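Local atomic coordinates of salicylaldehyde dehydrogenase NahF (Pseudomonas putida, PDB entry 4JZ6), a protein that probably catalyses the NAD(+)-dependent oxidation of salicylaldehyde to salicylate, a step of naphthalene degradation. Residues A[289-294]-A[453-458]; A[273-278]-A[441-446]. All coordinates share one frame; numbering follows the deposited sequence.

How the interactions relate
Both contacts belong to the same half of the aldehyde dehydrogenase fold, and their centres lie about 14 Å apart. Strand 273-276 of interaction 2 leads directly into helix 282-294 of interaction 1. Segment 441-446 takes in the end of helix 433-442, and strand 447-450 then carries the chain to 453-458. Along the sequence the segments therefore alternate: 273-278, 289-294, 441-446, 453-458. The two contacts meet at Thr454, whose CG2 lies 3.4 Å from Pro273 O, and at Ala289, which packs on Leu274. Strands 273-276 and 447-450 belong to one seven-stranded sheet, which both contacts share. Both also touch the second subunit, so this region joins sheet, helix and dimer interface.

Interaction 1 of 2, residues A[289-294]-A[453-458]; sequences AVFGSF and STVQNE
Phe291 and Gly292 pack against Ser453 and Val455 in a helix-to-loop contact of the aldehyde dehydrogenase fold. The last turns of helix 282-294 meet the loop that follows strand 447-450. No hydrogen bond crosses between the two segments. The backbones come close at one point, with Gly292 CA 5.3 Å from Val455 CA. Gly292 has no side chain there, and the valine fills the place beside its backbone.

The Phe291 ring approaches the loop with its edge. CG stands anti to the backbone N (chi1 172°), which carries the ring out to the loop. Its CD2 lies 3.7 Å from Ser453 OG. Its CE2 is 3.8 Å from Val455 O, and both oxygens lie near the ring plane. The same CE2 also reaches the side chain of Val455 at CB, 4.2 Å away. Tyr498 of the second subunit meets this ring with its plane at about 45°, so Phe291 joins helix, loop and dimer partner.

The loop holds its own shape. Ser453 OG accepts from Val455 N at 3.2 Å, an ST turn. Gln456 NE2 reaches back to Ser453 O at 2.9 Å and is also hydrogen-bonded to Glu492 of the second subunit. Thr454 OG1 is hydrogen-bonded to the backbone O of Met302, a residue of the salicylaldehyde pocket, and farther along Asn457 touches a bound salicylaldehyde. The loop thus runs from the helix to the ligand.

At the close approach, Val455 CG2, anti to its carbonyl carbon, lies 3.6 Å from Gly292 O.

Interaction 2 of 2, residues A[273-278]-A[441-446]; sequences PLIVLD and MSIEYG
Pro273 and Ile275 of strand 273-276 meet Tyr445 and Ile443, which follow helix 433-442. The contact is a buried apolar one in the aldehyde dehydrogenase fold. It joins an inner strand of the seven-stranded sheet to the connection between helix 433-442 and strand 447-450, outermost of this sheet within the chain. The backbones stay well apart, with Pro273 CA and Tyr445 CA 9.8 Å from each other, so side chains bridge the gap.

The proline-tyrosine contact is the closer one. Pro273 CD comes to 3.4 Å from Tyr445 CE1, approaching the ring obliquely. Pro273 CG lies nearer the phenol end, 3.6 Å from Tyr445 OH. The tyrosine CG is anti to its carbonyl carbon (chi1 -71°), which sends the ring toward the strand.

The two isoleucines meet tip to tip. Ile275 CD1 touches Ile443 CG2 at 4.2 Å. Both side chains also pack on Ala417 of helix 410-418.

Polar bonds lie around this apolar contact. Tyr445 OH is hydrogen-bonded to Ala417 O. Ile443 O accepts a hydrogen bond from Lys487 NZ of the second subunit.

A leucine in place of Tyr445 would remove the hydroxyl and the aromatic ring, and would probably leave Ala417 O without this donor and Pro273 less covered.

No hydrogen bond crosses between the two segments. Their mutual hold therefore rests on van der Waals packing, while the bond to Ala417 ties the phenol to the end of helix 410-418 and is likely to limit its freedom to shift beside the proline.

Interaction 1 of 2, residues A[289-294]-A[453-458]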
loop_
_atom_site.group_PDB
_atom_site.type_symbol
_atom_site.label_atom_id
_atom_site.label_comp_id
_atom_site.label_asym_id
_atom_site.label_seq_id
_atom_site.Cartn_x
_atom_site.Cartn_y
_atom_site.Cartn_z
ATOM N N ALA A 289 30.587 -0.346 12.247
ATOM C CA ALA A 289 30.743 0.752 11.306
ATOM C C ALA A 289 31.538 0.306 10.080
ATOM O O ALA A 289 31.092 0.487 8.947
ATOM C CB ALA A 289 31.407 1.945 11.982
ATOM N N VAL A 290 32.708 -0.285 10.316
ATOM C CA VAL A 290 33.562 -0.775 9.234
ATOM C C VAL A 290 32.810 -1.737 8.318
ATOM O O VAL A 290 32.884 -1.630 7.091
ATOM C CB VAL A 290 34.823 -1.460 9.781
ATOM C CG1 VAL A 290 35.583 -2.146 8.664
ATOM C CG2 VAL A 290 35.705 -0.441 10.462
ATOM N N PHE A 291 32.065 -2.655 8.922
ATOM C CA PHE A 291 31.320 -3.654 8.169
ATOM C C PHE A 291 30.186 -3.046 7.349
ATOM O O PHE A 291 30.097 -3.270 6.137
ATOM C CB PHE A 291 30.768 -4.719 9.116
ATOM C CG PHE A 291 29.824 -5.684 8.459
ATOM C CD1 PHE A 291 30.297 -6.662 7.601
ATOM C CD2 PHE A 291 28.467 -5.625 8.715
ATOM C CE1 PHE A 291 29.431 -7.552 7.000
ATOM C CE2 PHE A 291 27.595 -6.512 8.121
ATOM C CZ PHE A 291 28.077 -7.476 7.261
ATOM N N GLY A 292 29.318 -2.291 8.018
ATOM C CA GLY A 292 28.141 -1.727 7.381
ATOM C C GLY A 292 28.479 -0.685 6.333
ATOM O O GLY A 292 27.743 -0.501 5.369
ATOM N N SER A 293 29.605 -0.005 6.517
ATOM C CA SER A 293 30.000 1.052 5.598
ATOM C C SER A 293 30.577 0.519 4.293
ATOM O O SER A 293 30.302 1.061 3.220
ATOM C CB SER A 293 31.015 1.986 6.256
ATOM O OG SER A 293 30.410 2.711 7.311
ATOM N N PHE A 294 31.364 -0.548 4.378
ATOM C CA PHE A 294 32.183 -0.931 3.240
ATOM C C PHE A 294 31.937 -2.314 2.660
ATOM O O PHE A 294 32.655 -2.744 1.755
ATOM C CB PHE A 294 33.651 -0.745 3.586
ATOM C CG PHE A 294 33.986 0.648 3.978
ATOM C CD1 PHE A 294 33.878 1.679 3.057
ATOM C CD2 PHE A 294 34.386 0.939 5.267
ATOM C CE1 PHE A 294 34.176 2.978 3.412
ATOM C CE2 PHE A 294 34.687 2.233 5.632
ATOM C CZ PHE A 294 34.581 3.261 4.703
ATOM N N SER A 453 25.000 -3.656 13.385
ATOM C CA SER A 453 25.273 -2.893 12.172
ATOM C C SER A 453 23.975 -2.478 11.489
ATOM O O SER A 453 22.896 -2.943 11.858
ATOM C CB SER A 453 26.132 -3.708 11.201
ATOM O OG SER A 453 25.344 -4.620 10.454
ATOM N N THR A 454 24.084 -1.612 10.484
ATOM C CA THR A 454 22.919 -1.206 9.698
ATOM C C THR A 454 22.615 -2.191 8.577
ATOM O O THR A 454 21.565 -2.106 7.946
ATOM C CB THR A 454 23.115 0.176 9.042
ATOM O OG1 THR A 454 23.996 0.049 7.912
ATOM C CG2 THR A 454 23.666 1.188 10.049
ATOM N N VAL A 455 23.540 -3.113 8.321
ATOM C CA VAL A 455 23.387 -4.058 7.216
ATOM C C VAL A 455 22.951 -5.443 7.706
ATOM O O VAL A 455 23.778 -6.345 7.923
ATOM C CB VAL A 455 24.675 -4.141 6.362
ATOM C CG1 VAL A 455 24.524 -5.143 5.226
ATOM C CG2 VAL A 455 25.019 -2.773 5.812
ATOM N N GLN A 456 21.645 -5.599 7.901
ATOM C CA GLN A 456 21.080 -6.878 8.327
ATOM C C GLN A 456 19.789 -7.168 7.573
ATOM O O GLN A 456 19.074 -6.254 7.163
ATOM C CB GLN A 456 20.816 -6.880 9.838
ATOM C CG GLN A 456 22.060 -6.647 10.681
ATOM C CD GLN A 456 21.770 -6.578 12.170
ATOM O OE1 GLN A 456 21.018 -7.391 12.711
ATOM N NE2 GLN A 456 22.370 -5.603 12.842
ATOM N N ASN A 457 19.508 -8.454 7.384
ATOM C CA ASN A 457 18.278 -8.904 6.743
ATOM C C ASN A 457 18.070 -10.376 7.008
ATOM O O ASN A 457 18.909 -11.207 6.654
ATOM C CB ASN A 457 18.298 -8.644 5.235
ATOM C CG ASN A 457 16.973 -8.991 4.546
ATOM O OD1 ASN A 457 16.965 -9.435 3.392
ATOM N ND2 ASN A 457 15.861 -8.789 5.241
ATOM N N GLU A 458 16.954 -10.700 7.650
ATOM C CA GLU A 458 16.582 -12.090 7.893
ATOM C C GLU A 458 15.211 -12.296 7.247
ATOM O O GLU A 458 14.400 -11.380 7.205
ATOM C CB GLU A 458 16.567 -12.366 9.408
ATOM C CG GLU A 458 17.916 -12.097 10.092
ATOM C CD GLU A 458 17.904 -12.339 11.598
ATOM O OE1 GLU A 458 17.335 -13.357 12.041
ATOM O OE2 GLU A 458 18.471 -11.505 12.341
#

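Interaction 2 of 2, residues A[273-278]-A[441-446]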
loop_
_atom_site.group_PDB
_atom_site.type_symbol
_atom_site.label_atom_id
_atom_site.label_comp_id
_atom_site.label_asym_id
_atom_site.label_seq_id
_atom_site.Cartn_x
_atom_site.Cartn_y
_atom_site.Cartn_z
ATOM N N PRO A 273 21.924 5.337 9.140
ATOM C CA PRO A 273 22.877 5.871 10.115
ATOM C C PRO A 273 23.281 4.857 11.181
ATOM O O PRO A 273 22.489 3.987 11.552
ATOM C CB PRO A 273 22.077 6.995 10.775
ATOM C CG PRO A 273 20.662 6.460 10.779
ATOM C CD PRO A 273 20.528 5.547 9.572
ATOM N N LEU A 274 24.513 4.973 11.664
ATOM C CA LEU A 274 24.907 4.286 12.882
ATOM C C LEU A 274 25.017 5.329 13.988
ATOM O O LEU A 274 25.868 6.225 13.933
ATOM C CB LEU A 274 26.234 3.549 12.696
ATOM C CG LEU A 274 26.570 2.482 13.743
ATOM C CD1 LEU A 274 25.626 1.303 13.600
ATOM C CD2 LEU A 274 28.011 2.022 13.645
ATOM N N ILE A 275 24.137 5.231 14.980
ATOM C CA ILE A 275 24.168 6.159 16.106
ATOM C C ILE A 275 25.106 5.656 17.204
ATOM O O ILE A 275 24.872 4.606 17.816
ATOM C CB ILE A 275 22.770 6.380 16.700
ATOM C CG1 ILE A 275 21.801 6.866 15.617
ATOM C CG2 ILE A 275 22.844 7.367 17.850
ATOM C CD1 ILE A 275 20.381 7.045 16.090
ATOM N N VAL A 276 26.172 6.414 17.441
ATOM C CA VAL A 276 27.153 6.072 18.459
ATOM C C VAL A 276 27.028 7.050 19.616
ATOM O O VAL A 276 27.522 8.169 19.536
ATOM C CB VAL A 276 28.578 6.127 17.883
ATOM C CG1 VAL A 276 29.581 5.598 18.878
ATOM C CG2 VAL A 276 28.649 5.336 16.593
ATOM N N LEU A 277 26.352 6.629 20.683
ATOM C CA LEU A 277 26.101 7.498 21.835
ATOM C C LEU A 277 27.373 7.646 22.652
ATOM O O LEU A 277 28.361 6.972 22.377
ATOM C CB LEU A 277 24.962 6.950 22.703
ATOM C CG LEU A 277 23.647 6.632 21.979
ATOM C CD1 LEU A 277 22.732 5.808 22.848
ATOM C CD2 LEU A 277 22.943 7.895 21.531
ATOM N N ASP A 278 27.358 8.522 23.656
ATOM C CA ASP A 278 28.567 8.766 24.453
ATOM C C ASP A 278 28.906 7.538 25.298
ATOM O O ASP A 278 29.975 7.436 25.902
ATOM C CB ASP A 278 28.449 10.051 25.297
ATOM C CG ASP A 278 27.384 9.966 26.391
ATOM O OD1 ASP A 278 27.430 9.044 27.233
ATOM O OD2 ASP A 278 26.503 10.853 26.426
ATOM N N MET A 441 13.624 3.454 19.550
ATOM C CA MET A 441 12.185 3.439 19.365
ATOM C C MET A 441 11.646 4.748 18.794
ATOM O O MET A 441 10.587 4.769 18.162
ATOM C CB MET A 441 11.500 3.065 20.674
ATOM C CG MET A 441 11.486 1.567 20.899
ATOM S SD MET A 441 10.686 1.118 22.433
ATOM C CE MET A 441 12.030 1.293 23.592
ATOM N N SER A 442 12.393 5.829 18.994
ATOM C CA SER A 442 11.964 7.153 18.555
ATOM C C SER A 442 12.341 7.479 17.109
ATOM O O SER A 442 11.718 8.342 16.490
ATOM C CB SER A 442 12.517 8.226 19.495
ATOM O OG SER A 442 11.988 8.073 20.800
ATOM N N ILE A 443 13.353 6.799 16.574
ATOM C CA ILE A 443 13.808 7.062 15.204
ATOM C C ILE A 443 12.911 6.422 14.139
ATOM O O ILE A 443 12.331 5.353 14.354
ATOM C CB ILE A 443 15.286 6.652 14.976
ATOM C CG1 ILE A 443 15.490 5.161 15.241
ATOM C CG2 ILE A 443 16.216 7.486 15.852
ATOM C CD1 ILE A 443 16.933 4.731 15.155
ATOM N N GLU A 444 12.811 7.091 12.993
ATOM C CA GLU A 444 11.856 6.727 11.945
ATOM C C GLU A 444 12.456 5.786 10.894
ATOM O O GLU A 444 12.716 6.181 9.754
ATOM C CB GLU A 444 11.299 8.001 11.298
ATOM C CG GLU A 444 10.432 8.830 12.245
ATOM C CD GLU A 444 10.406 10.312 11.901
ATOM O OE1 GLU A 444 11.304 10.786 11.177
ATOM O OE2 GLU A 444 9.484 11.012 12.370
ATOM N N TYR A 445 12.675 4.536 11.291
ATOM C CA TYR A 445 13.382 3.577 10.445
ATOM C C TYR A 445 12.688 2.219 10.407
ATOM O O TYR A 445 12.143 1.757 11.412
ATOM C CB TYR A 445 14.849 3.451 10.892
ATOM C CG TYR A 445 15.641 4.697 10.558
ATOM C CD1 TYR A 445 16.436 4.754 9.417
ATOM C CD2 TYR A 445 15.556 5.833 11.357
ATOM C CE1 TYR A 445 17.132 5.902 9.094
ATOM C CE2 TYR A 445 16.249 6.984 11.042
ATOM C CZ TYR A 445 17.037 7.013 9.912
ATOM O OH TYR A 445 17.732 8.158 9.597
ATOM N N GLY A 446 12.689 1.597 9.234
ATOM C CA GLY A 446 12.096 0.285 9.078
ATOM C C GLY A 446 12.857 -0.769 9.858
ATOM O O GLY A 446 12.270 -1.749 10.316
#